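Local structure of BIFUNCTIONAL PROTEIN Proline utilization A (PutA) (Corynebacterium freiburgense, 5UX5) at residues K504-L509 and R656-H661; A728-L733 and S813-H818; E936-A941 and L990-L995. The protein catalyses the two-step oxidation of proline to glutamate with an FAD-dependent proline dehydrogenase and an NAD-dependent aldehyde dehydrogenase joined in one chain. All blocks are in the same frame, centred on the assembly; numbering follows the deposited sequence.

Contact 1: residues K504-L509 and R656-H661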
loop_
_atom_site.group_PDB
_atom_site.type_symbol
_atom_site.label_atom_id
_atom_site.label_comp_id
_atom_site.label_asym_id
_atom_site.label_seq_id
_atom_site.Cartn_x
_atom_site.Cartn_y
_atom_site.Cartn_z
ATOM N N LYS A 504 -37.490 -8.443 -20.886
ATOM C CA LYS A 504 -37.882 -9.685 -20.226
ATOM C C LYS A 504 -37.084 -9.894 -18.941
ATOM O O LYS A 504 -37.645 -10.230 -17.891
ATOM C CB LYS A 504 -37.706 -10.868 -21.184
ATOM N N THR A 505 -35.772 -9.672 -19.003
ATOM C CA THR A 505 -34.902 -9.890 -17.852
ATOM C C THR A 505 -35.160 -8.892 -16.727
ATOM O O THR A 505 -35.184 -9.277 -15.554
ATOM C CB THR A 505 -33.457 -9.829 -18.318
ATOM O OG1 THR A 505 -33.205 -10.947 -19.185
ATOM C CG2 THR A 505 -32.513 -9.876 -17.140
ATOM N N VAL A 506 -35.335 -7.607 -17.058
ATOM C CA VAL A 506 -35.618 -6.586 -16.043
ATOM C C VAL A 506 -36.898 -6.918 -15.270
ATOM O O VAL A 506 -36.919 -6.916 -14.032
ATOM C CB VAL A 506 -35.700 -5.193 -16.694
ATOM C CG1 VAL A 506 -36.373 -4.211 -15.760
ATOM C CG2 VAL A 506 -34.312 -4.692 -17.022
ATOM N N ALA A 507 -37.992 -7.184 -15.987
ATOM C CA ALA A 507 -39.243 -7.521 -15.317
ATOM C C ALA A 507 -39.118 -8.800 -14.500
ATOM O O ALA A 507 -39.726 -8.910 -13.428
ATOM C CB ALA A 507 -40.371 -7.660 -16.340
ATOM N N GLY A 508 -38.332 -9.769 -14.971
ATOM C CA GLY A 508 -38.172 -11.003 -14.220
ATOM C C GLY A 508 -37.516 -10.778 -12.872
ATOM O O GLY A 508 -37.882 -11.416 -11.883
ATOM N N LEU A 509 -36.528 -9.874 -12.815
ATOM C CA LEU A 509 -35.894 -9.546 -11.542
ATOM C C LEU A 509 -36.853 -8.853 -10.584
ATOM O O LEU A 509 -36.829 -9.120 -9.375
ATOM C CB LEU A 509 -34.669 -8.663 -11.770
ATOM C CG LEU A 509 -33.352 -9.407 -11.879
ATOM C CD1 LEU A 509 -32.195 -8.433 -11.924
ATOM C CD2 LEU A 509 -33.253 -10.275 -10.660
ATOM N N ARG A 656 -28.717 0.988 -24.246
ATOM C CA ARG A 656 -29.468 2.200 -23.959
ATOM C C ARG A 656 -30.805 1.863 -23.315
ATOM O O ARG A 656 -31.244 2.527 -22.367
ATOM C CB ARG A 656 -29.681 2.989 -25.256
ATOM C CG ARG A 656 -30.692 4.089 -25.111
ATOM C CD ARG A 656 -30.591 5.121 -26.211
ATOM N NE ARG A 656 -31.440 6.275 -25.908
ATOM C CZ ARG A 656 -31.592 7.311 -26.722
ATOM N NH1 ARG A 656 -30.965 7.339 -27.891
ATOM N NH2 ARG A 656 -32.354 8.326 -26.359
ATOM N N ARG A 657 -31.445 0.805 -23.793
ATOM C CA ARG A 657 -32.687 0.357 -23.190
ATOM C C ARG A 657 -32.458 -0.063 -21.742
ATOM O O ARG A 657 -33.302 0.186 -20.876
ATOM C CB ARG A 657 -33.272 -0.776 -24.033
ATOM C CG ARG A 657 -34.563 -1.348 -23.562
ATOM C CD ARG A 657 -35.619 -0.268 -23.438
ATOM N NE ARG A 657 -36.850 -0.825 -22.882
ATOM C CZ ARG A 657 -37.817 -0.115 -22.313
ATOM N NH1 ARG A 657 -37.715 1.203 -22.204
ATOM N NH2 ARG A 657 -38.886 -0.738 -21.848
ATOM N N LEU A 658 -31.316 -0.686 -21.448
ATOM C CA LEU A 658 -31.057 -1.043 -20.057
ATOM C C LEU A 658 -30.817 0.197 -19.197
ATOM O O LEU A 658 -31.381 0.319 -18.108
ATOM C CB LEU A 658 -29.881 -2.010 -19.950
ATOM C CG LEU A 658 -29.507 -2.370 -18.509
ATOM C CD1 LEU A 658 -30.722 -2.867 -17.784
ATOM C CD2 LEU A 658 -28.493 -3.441 -18.508
ATOM N N MET A 659 -29.992 1.135 -19.660
ATOM C CA MET A 659 -29.665 2.268 -18.801
ATOM C C MET A 659 -30.827 3.236 -18.668
ATOM O O MET A 659 -30.901 3.957 -17.670
ATOM C CB MET A 659 -28.451 3.035 -19.309
ATOM C CG MET A 659 -27.216 2.212 -19.418
ATOM S SD MET A 659 -26.843 1.241 -17.956
ATOM C CE MET A 659 -25.428 0.297 -18.577
ATOM N N SER A 660 -31.697 3.326 -19.672
ATOM C CA SER A 660 -32.824 4.251 -19.602
ATOM C C SER A 660 -34.089 3.595 -19.068
ATOM O O SER A 660 -35.154 4.224 -19.076
ATOM C CB SER A 660 -33.118 4.868 -20.977
ATOM O OG SER A 660 -33.747 3.936 -21.853
ATOM N N HIS A 661 -34.004 2.354 -18.617
ATOM C CA HIS A 661 -35.219 1.584 -18.418
ATOM C C HIS A 661 -36.103 2.210 -17.334
ATOM O O HIS A 661 -35.604 2.636 -16.282
ATOM C CB HIS A 661 -34.884 0.134 -18.080
ATOM C CG HIS A 661 -36.080 -0.747 -18.127
ATOM N ND1 HIS A 661 -37.086 -0.681 -17.180
ATOM C CD2 HIS A 661 -36.487 -1.639 -19.055
ATOM C CE1 HIS A 661 -38.031 -1.544 -17.495
ATOM N NE2 HIS A 661 -37.697 -2.132 -18.635
#
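V506 meets H661 and L658 with its two methyl branches. At its base, V506 CB lies 4.1 Å from H661 NE2. The next step out is CG1, which sits over one face of the imidazole. It is 3.8 Å from the ring centroid and 17° off the ring normal, a CH-pi contact. The methyl is shifted toward the rim, so its nearest ring atom is H661 CE1, 3.6 Å from V506 CG1. The other branch turns to the leucine. V506 CG2 touches L658 CD1 at 4.1 Å. With CG1 anti to the backbone N (chi1 164°), the valine directs one methyl to each partner. L658 reaches in with the end of its side chain, whereas H661 comes from the opposite direction and turns a ring face to V506 CG1.

The two helices belong to the NAD-binding, Rossmann-type part of the aldehyde dehydrogenase. V506 and L658 both also rest on I616 of strand 614-618, so the contact closes over this sheet. The far side of helix 653-659 serves the cofactor. R656 and M659 touch the bound NAD there.

H661 has two further partners. H661 ND1 is hydrogen-bonded to the backbone N of D663. The guanidinium of R657 lies against H661 CD2, which sits over one of its faces, and R657 NH2 forms a salt bridge with D503 of the first helix. This charged pair links the same two helices beside the apolar contact. The turn leading to H661 is tied back at R656 O. S660 N donates to this oxygen at 2.8 Å and S660 OG at 2.9 Å. The two donors reach R656 O from opposite faces of its carbonyl plane, and the hydroxyl stands 35° out of that plane.

Contact 2: residues A728-L733 and S813-H818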
loop_
_atom_site.group_PDB
_atom_site.type_symbol
_atom_site.label_atom_id
_atom_site.label_comp_id
_atom_site.label_asym_id
_atom_site.label_seq_id
_atom_site.Cartn_x
_atom_site.Cartn_y
_atom_site.Cartn_z
ATOM N N ALA A 728 -1.382 9.150 -9.825
ATOM C CA ALA A 728 -0.658 10.408 -9.680
ATOM C C ALA A 728 -0.154 10.817 -11.057
ATOM O O ALA A 728 0.785 10.231 -11.584
ATOM C CB ALA A 728 0.484 10.275 -8.681
ATOM N N SER A 729 -0.801 11.802 -11.646
ATOM C CA SER A 729 -0.459 12.310 -12.955
ATOM C C SER A 729 0.455 13.503 -12.854
ATOM O O SER A 729 1.194 13.803 -13.795
ATOM C CB SER A 729 -1.744 12.723 -13.682
ATOM O OG SER A 729 -1.906 12.077 -14.934
ATOM N N LEU A 730 0.461 14.146 -11.713
ATOM C CA LEU A 730 1.233 15.344 -11.495
ATOM C C LEU A 730 1.978 15.193 -10.182
ATOM O O LEU A 730 1.431 14.677 -9.201
ATOM C CB LEU A 730 0.304 16.560 -11.467
ATOM C CG LEU A 730 -0.615 16.726 -12.692
ATOM C CD1 LEU A 730 -1.783 17.642 -12.398
ATOM C CD2 LEU A 730 0.132 17.285 -13.890
ATOM N N VAL A 731 3.235 15.615 -10.182
ATOM C CA VAL A 731 3.994 15.896 -8.973
ATOM C C VAL A 731 4.374 17.381 -9.030
ATOM O O VAL A 731 4.904 17.862 -10.046
ATOM C CB VAL A 731 5.217 14.939 -8.834
ATOM C CG1 VAL A 731 6.151 15.045 -10.000
ATOM C CG2 VAL A 731 5.994 15.129 -7.528
ATOM N N ILE A 732 4.042 18.113 -7.969
ATOM C CA ILE A 732 4.276 19.552 -7.879
ATOM C C ILE A 732 5.341 19.746 -6.814
ATOM O O ILE A 732 5.093 19.479 -5.634
ATOM C CB ILE A 732 3.008 20.333 -7.495
ATOM C CG1 ILE A 732 1.821 19.998 -8.379
ATOM C CG2 ILE A 732 3.244 21.828 -7.531
ATOM C CD1 ILE A 732 0.588 20.648 -7.855
ATOM N N LEU A 733 6.516 20.211 -7.220
ATOM C CA LEU A 733 7.640 20.419 -6.319
ATOM C C LEU A 733 7.702 21.883 -5.914
ATOM O O LEU A 733 7.632 22.767 -6.775
ATOM C CB LEU A 733 8.947 20.033 -6.998
ATOM C CG LEU A 733 8.901 18.784 -7.844
ATOM C CD1 LEU A 733 10.246 18.619 -8.506
ATOM C CD2 LEU A 733 8.619 17.641 -6.940
ATOM N N SER A 813 -2.074 24.596 -18.686
ATOM C CA SER A 813 -1.657 23.863 -19.866
ATOM C C SER A 813 -2.535 22.630 -20.064
ATOM O O SER A 813 -3.271 22.202 -19.170
ATOM C CB SER A 813 -0.192 23.433 -19.742
ATOM O OG SER A 813 -0.060 22.094 -19.273
ATOM N N TRP A 814 -2.411 22.024 -21.248
ATOM C CA TRP A 814 -3.264 20.888 -21.579
ATOM C C TRP A 814 -3.049 19.723 -20.608
ATOM O O TRP A 814 -4.019 19.131 -20.117
ATOM C CB TRP A 814 -3.045 20.450 -23.027
ATOM C CG TRP A 814 -3.914 19.270 -23.379
ATOM C CD1 TRP A 814 -5.237 19.296 -23.740
ATOM C CD2 TRP A 814 -3.524 17.882 -23.386
ATOM N NE1 TRP A 814 -5.690 18.015 -23.975
ATOM C CE2 TRP A 814 -4.660 17.131 -23.764
ATOM C CE3 TRP A 814 -2.326 17.207 -23.118
ATOM C CZ2 TRP A 814 -4.629 15.737 -23.876
ATOM C CZ3 TRP A 814 -2.297 15.827 -23.229
ATOM C CH2 TRP A 814 -3.440 15.106 -23.604
ATOM N N PHE A 815 -1.783 19.372 -20.318
ATOM C CA PHE A 815 -1.539 18.199 -19.473
ATOM C C PHE A 815 -1.930 18.428 -18.007
ATOM O O PHE A 815 -2.169 17.457 -17.265
ATOM C CB PHE A 815 -0.074 17.733 -19.591
ATOM C CG PHE A 815 0.158 16.407 -18.961
ATOM C CD1 PHE A 815 -0.295 15.249 -19.586
ATOM C CD2 PHE A 815 0.756 16.308 -17.719
ATOM C CE1 PHE A 815 -0.156 14.017 -18.982
ATOM C CE2 PHE A 815 0.910 15.074 -17.112
ATOM C CZ PHE A 815 0.458 13.932 -17.746
ATOM N N HIS A 816 -2.038 19.688 -17.585
ATOM C CA HIS A 816 -2.490 19.997 -16.233
ATOM C C HIS A 816 -3.970 19.678 -16.035
ATOM O O HIS A 816 -4.375 19.328 -14.923
ATOM C CB HIS A 816 -2.201 21.469 -15.942
ATOM C CG HIS A 816 -2.645 21.922 -14.596
ATOM N ND1 HIS A 816 -3.048 23.217 -14.348
ATOM C CD2 HIS A 816 -2.750 21.261 -13.422
ATOM C CE1 HIS A 816 -3.398 23.330 -13.080
ATOM N NE2 HIS A 816 -3.227 22.157 -12.495
ATOM N N THR A 817 -4.786 19.748 -17.097
ATOM C CA THR A 817 -6.243 19.702 -16.961
ATOM C C THR A 817 -6.893 18.555 -17.739
ATOM O O THR A 817 -8.114 18.567 -17.926
ATOM C CB THR A 817 -6.866 21.045 -17.397
ATOM O OG1 THR A 817 -6.716 21.244 -18.805
ATOM C CG2 THR A 817 -6.172 22.201 -16.714
ATOM N N HIS A 818 -6.122 17.556 -18.180
ATOM C CA HIS A 818 -6.650 16.431 -18.952
ATOM C C HIS A 818 -6.076 15.125 -18.421
ATOM O O HIS A 818 -4.862 14.916 -18.490
ATOM C CB HIS A 818 -6.304 16.579 -20.433
ATOM C CG HIS A 818 -7.043 17.687 -21.106
ATOM N ND1 HIS A 818 -6.723 19.014 -20.910
ATOM C CD2 HIS A 818 -8.110 17.678 -21.937
ATOM C CE1 HIS A 818 -7.551 19.774 -21.601
ATOM N NE2 HIS A 818 -8.406 18.987 -22.230
#
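L730 and H816 mark the closest approach of the two backbones, with their CA atoms 7.6 Å apart. Segment 728-733 runs as a strand, regular from L730 on. Segment 813-818 is a compact loop with a type I beta turn from W814 to T817, closed by T817 N to W814 O at 3.2 Å. W814 O also accepts H818 ND1 in its carbonyl plane, on a lone pair, at 2.8 Å.

L730 splits its two methyls between two rings. L730 CD1 meets H816 CD2 at 3.9 Å, at the imidazole edge and in its plane. L730 CD2 lies 4.0 Å from F815 CE2 and approaches that ring obliquely. F815 CG is anti to its backbone N (chi1 -169°), which brings the phenyl back toward the strand. Its edge then meets S729, with F815 CE2 3.6 Å from S729 O.

The strand is part of the parallel core of the aldehyde dehydrogenase catalytic domain, between strands 696-700 and 824-830. The loop leads into strand 824-830, and F815 also touches V824 there.

H816 is gripped at both ring nitrogens, ND1 by G812 N and NE2 by W839 O. K695 hydrogen-bonds to S729 OG and H818 O, and makes a cation-pi contact with F815.

Contact 3: residues E936-A941 and L990-L995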
loop_
_atom_site.group_PDB
_atom_site.type_symbol
_atom_site.label_atom_id
_atom_site.label_comp_id
_atom_site.label_asym_id
_atom_site.label_seq_id
_atom_site.Cartn_x
_atom_site.Cartn_y
_atom_site.Cartn_z
ATOM N N GLU A 936 -43.395 23.279 14.969
ATOM C CA GLU A 936 -43.203 21.899 15.389
ATOM C C GLU A 936 -42.125 21.260 14.525
ATOM O O GLU A 936 -41.104 20.776 15.026
ATOM C CB GLU A 936 -44.521 21.121 15.299
ATOM N N PHE A 937 -42.332 21.312 13.211
ATOM C CA PHE A 937 -41.409 20.683 12.280
ATOM C C PHE A 937 -40.016 21.296 12.373
ATOM O O PHE A 937 -39.009 20.575 12.361
ATOM C CB PHE A 937 -41.954 20.815 10.863
ATOM C CG PHE A 937 -41.002 20.355 9.791
ATOM C CD1 PHE A 937 -40.889 19.004 9.480
ATOM C CD2 PHE A 937 -40.232 21.267 9.087
ATOM C CE1 PHE A 937 -40.043 18.573 8.479
ATOM C CE2 PHE A 937 -39.388 20.845 8.097
ATOM C CZ PHE A 937 -39.284 19.493 7.786
ATOM N N LEU A 938 -39.928 22.623 12.458
ATOM C CA LEU A 938 -38.607 23.239 12.469
ATOM C C LEU A 938 -37.890 23.014 13.785
ATOM O O LEU A 938 -36.667 22.859 13.792
ATOM C CB LEU A 938 -38.707 24.726 12.153
ATOM C CG LEU A 938 -39.197 24.971 10.722
ATOM C CD1 LEU A 938 -39.642 26.392 10.540
ATOM C CD2 LEU A 938 -38.075 24.625 9.748
ATOM N N LYS A 939 -38.613 22.973 14.902
ATOM C CA LYS A 939 -37.951 22.621 16.153
ATOM C C LYS A 939 -37.449 21.184 16.111
ATOM O O LYS A 939 -36.356 20.879 16.600
ATOM C CB LYS A 939 -38.883 22.847 17.341
ATOM C CG LYS A 939 -39.191 24.331 17.623
ATOM C CD LYS A 939 -40.147 24.470 18.810
ATOM C CE LYS A 939 -40.458 25.929 19.166
ATOM N NZ LYS A 939 -40.962 26.739 18.023
ATOM N N ARG A 940 -38.208 20.297 15.488
ATOM C CA ARG A 940 -37.788 18.911 15.421
ATOM C C ARG A 940 -36.541 18.765 14.552
ATOM O O ARG A 940 -35.653 17.968 14.870
ATOM C CB ARG A 940 -38.947 18.069 14.892
ATOM C CG ARG A 940 -38.613 16.617 14.722
ATOM C CD ARG A 940 -39.756 15.891 14.073
ATOM N NE ARG A 940 -39.427 14.492 13.899
ATOM C CZ ARG A 940 -39.415 13.635 14.913
ATOM N NH1 ARG A 940 -39.698 14.081 16.132
ATOM N NH2 ARG A 940 -39.104 12.352 14.727
ATOM N N ALA A 941 -36.452 19.545 13.463
ATOM C CA ALA A 941 -35.272 19.527 12.603
ATOM C C ALA A 941 -34.084 20.210 13.265
ATOM O O ALA A 941 -32.933 19.838 12.994
ATOM C CB ALA A 941 -35.570 20.194 11.259
ATOM N N LEU A 990 -33.836 24.518 5.588
ATOM C CA LEU A 990 -32.527 24.598 4.947
ATOM C C LEU A 990 -31.660 25.714 5.536
ATOM O O LEU A 990 -30.432 25.608 5.526
ATOM C CB LEU A 990 -32.677 24.774 3.429
ATOM C CG LEU A 990 -33.378 23.706 2.558
ATOM C CD1 LEU A 990 -33.152 23.972 1.117
ATOM C CD2 LEU A 990 -32.945 22.309 2.882
ATOM N N LYS A 991 -32.256 26.786 6.060
ATOM C CA LYS A 991 -31.435 27.831 6.679
ATOM C C LYS A 991 -30.826 27.329 7.991
ATOM O O LYS A 991 -29.674 27.643 8.307
ATOM C CB LYS A 991 -32.265 29.113 6.873
ATOM N N LEU A 992 -31.595 26.543 8.758
ATOM C CA LEU A 992 -31.082 25.847 9.937
ATOM C C LEU A 992 -29.855 25.007 9.613
ATOM O O LEU A 992 -28.862 25.032 10.345
ATOM C CB LEU A 992 -32.167 24.955 10.543
ATOM C CG LEU A 992 -33.132 25.520 11.580
ATOM C CD1 LEU A 992 -34.202 24.477 11.897
ATOM C CD2 LEU A 992 -32.328 25.860 12.815
ATOM N N ALA A 993 -29.957 24.162 8.588
ATOM C CA ALA A 993 -28.816 23.360 8.147
ATOM C C ALA A 993 -27.654 24.242 7.710
ATOM O O ALA A 993 -26.496 23.956 8.034
ATOM C CB ALA A 993 -29.226 22.439 7.007
ATOM N N ALA A 994 -27.933 25.309 6.959
ATOM C CA ALA A 994 -26.846 26.125 6.426
ATOM C C ALA A 994 -26.155 26.932 7.510
ATOM O O ALA A 994 -24.962 27.242 7.387
ATOM C CB ALA A 994 -27.354 27.048 5.320
ATOM N N LEU A 995 -26.902 27.333 8.541
ATOM C CA LEU A 995 -26.298 28.065 9.649
ATOM C C LEU A 995 -25.266 27.214 10.365
ATOM O O LEU A 995 -24.291 27.744 10.900
ATOM C CB LEU A 995 -27.389 28.525 10.613
ATOM C CG LEU A 995 -27.014 29.350 11.841
ATOM C CD1 LEU A 995 -26.300 30.595 11.434
ATOM C CD2 LEU A 995 -28.291 29.722 12.614
#
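L938 and A941 receive the side chain of L992 from the neighbouring helix. At the start of the first segment, F937 turns its ring to another part of that helix, against E985 and R989. One residue on, L938 makes the main contact. Its backbone oxygen is the nearest atom to the incoming leucine, with L938 O 3.5 Å from L992 CD1. This is a methyl resting on a carbonyl oxygen, not a polar bond. The CB bond of L938 does not aim at L992, but the end of the side chain comes nearer. CG is set opposite the carbonyl carbon (chi1 -66°), and L938 CD2 comes to 4.4 Å from L992 CD1. The same methyl of L992 thus meets both the backbone and the side chain of L938.

A941, about one turn after L938, points back at the second helix. A941 CA is 8.0 Å from L992 CA, the closest approach of CA atoms in the pair. Here L992 CD1 reaches the backbone, 4.5 Å from A941 C. This one methyl therefore lies near both L938 and A941. L938 and A941 also touch R989, as F937 does, so this residue of helix 984-997 meets three side chains of the first helix.

L992 points straight at the first helix. It also touches Y929 and L932 of helix 927-932, so three helices share this leucine. On other sides of helix 984-997, L990 and A994 touch L1001 of strand 1000-1003, and L990 and A993 touch F1055. The helix follows strand 965-980 and precedes strand 1000-1003, which pair in parallel. It therefore lies between this sheet and helix 936-953, in what is probably the C-terminal domain.

The three contacts follow one another along the chain, each closing before the next opens. They lie far apart, with centres about 40 Å between contacts 1 and 2, 40 Å between 1 and 3, and 42 Å between 2 and 3. None touches another. Contacts 1 and 2 belong to the aldehyde dehydrogenase part. Contact 1 lies by the cofactor sheet, close to bound NAD, and contact 2 lies on strand 728-734 of a separate sheet in the catalytic half. Contact 3 comes last, in two helices near the C-terminal end. None is in the proline dehydrogenase barrel, and contact 3 is probably in the C-terminal domain of this bifunctional enzyme.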